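Local coordinates for acetylacetone-cleaving enzyme (Acinetobacter johnsonii, PDB 3BAL), which uses one iron ion per subunit to cleave acetylacetone with molecular oxygen, yielding methylglyoxal and acetate, at residues 125-128 with 132-135. Residues are numbered along the deposited sequence; the frame is centred on the assembly and turned at random.
Sequences FIDD and VIAS
A classic beta bulge, Ile133 and Ala134 set against Phe125, interrupts the antiparallel hairpin of strands 123-126 and 132-136 at the edge of this cupin jelly roll. Phe125 N donates to Ala134 O at 2.9 Å. Its carbonyl serves both bulge residues: Ile133 N reaches Phe125 O at 2.9 Å with an N-H...O angle of 140°, while Ala134 N makes a weak bond to the same Phe125 O at 3.5 Å. Val132 CA adds a CH...O contact to it.

Ile133 folds back over this junction. With chi1 at 51°, Ile133 CG1 sits between the residue's own N and carbonyl carbon, 3.3 Å from Phe125 O; chi2 of 75° then turns Ile133 CD1 onto Phe125 CB at 3.6 Å. The Ile133 side chain runs at a slant to that of Asp127, and Ile133 CG2 touches Asp127 CB at 4.1 Å. Asp127 itself turns its OD1 to the backbone N atoms of Asn129 and Lys131, tying up the connecting loop. On the sheet face opposite Phe125, Ile126 CG2 meets Val132 CG2 at 4.2 Å, and Val132 also packs on Val132 of the second subunit.

The Phe125 ring leads away from strand 132-136, with Ala134 O near its plane at one edge, to meet Phe28 edge-to-face and the zinc ligand His62 at an inclined angle; the Phe125 side chain is about 7 Å from the bound zinc ion. The Phe125 N bond to Ala134 O and the Phe125 carbonyl shared by two N-H groups, one weakly, tie down both polar backbone atoms of Phe125, which may steady its ring beside the metal site.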
# COMPACT_ATOMS: atom_id res chain seq x y z
N PHE A 125 -0.73 -15.00 -14.91
CA PHE A 125 -1.48 -15.88 -15.80
C PHE A 125 -0.82 -17.25 -15.75
O PHE A 125 0.40 -17.36 -15.83
CB PHE A 125 -1.51 -15.30 -17.21
CG PHE A 125 -2.37 -14.06 -17.32
CD1 PHE A 125 -1.85 -12.81 -16.97
CD2 PHE A 125 -3.70 -14.14 -17.70
CE1 PHE A 125 -2.65 -11.66 -17.00
CE2 PHE A 125 -4.52 -13.00 -17.74
CZ PHE A 125 -3.98 -11.76 -17.39
N ILE A 126 -1.64 -18.29 -15.61
CA ILE A 126 -1.15 -19.67 -15.47
C ILE A 126 -1.60 -20.66 -16.55
O ILE A 126 -2.65 -20.46 -17.18
CB ILE A 126 -1.60 -20.25 -14.10
CG1 ILE A 126 -3.13 -20.12 -13.96
CG2 ILE A 126 -0.90 -19.52 -12.97
CD1 ILE A 126 -3.71 -20.68 -12.64
N ASP A 127 -0.82 -21.72 -16.75
CA ASP A 127 -1.18 -22.75 -17.72
C ASP A 127 -1.97 -23.85 -17.00
O ASP A 127 -2.25 -23.72 -15.81
CB ASP A 127 0.05 -23.32 -18.45
CG ASP A 127 0.98 -24.10 -17.54
OD1 ASP A 127 0.56 -24.57 -16.47
OD2 ASP A 127 2.16 -24.26 -17.92
N ASP A 128 -2.32 -24.92 -17.72
CA ASP A 128 -3.11 -26.01 -17.13
C ASP A 128 -2.44 -26.85 -16.05
O ASP A 128 -3.07 -27.73 -15.44
CB ASP A 128 -3.65 -26.94 -18.22
CG ASP A 128 -4.78 -26.32 -19.03
OD1 ASP A 128 -5.49 -25.44 -18.49
OD2 ASP A 128 -4.98 -26.72 -20.19
N VAL A 132 3.14 -20.34 -13.81
CA VAL A 132 3.00 -18.93 -14.16
C VAL A 132 3.72 -18.64 -15.47
O VAL A 132 4.95 -18.58 -15.51
CB VAL A 132 3.59 -18.00 -13.06
CG1 VAL A 132 3.52 -16.55 -13.50
CG2 VAL A 132 2.85 -18.19 -11.74
N ILE A 133 2.96 -18.45 -16.54
CA ILE A 133 3.55 -18.17 -17.83
C ILE A 133 3.84 -16.67 -18.06
O ILE A 133 4.65 -16.32 -18.91
CB ILE A 133 2.68 -18.76 -18.98
CG1 ILE A 133 1.21 -18.34 -18.84
CG2 ILE A 133 2.74 -20.29 -18.92
CD1 ILE A 133 0.92 -16.92 -19.23
N ALA A 134 3.19 -15.82 -17.27
CA ALA A 134 3.39 -14.37 -17.36
C ALA A 134 2.92 -13.64 -16.10
O ALA A 134 1.80 -13.86 -15.64
CB ALA A 134 2.67 -13.81 -18.58
N SER A 135 3.77 -12.79 -15.55
CA SER A 135 3.45 -12.00 -14.36
C SER A 135 3.21 -10.57 -14.85
O SER A 135 4.15 -9.83 -15.10
CB SER A 135 4.62 -12.04 -13.38
OG SER A 135 4.26 -11.46 -12.14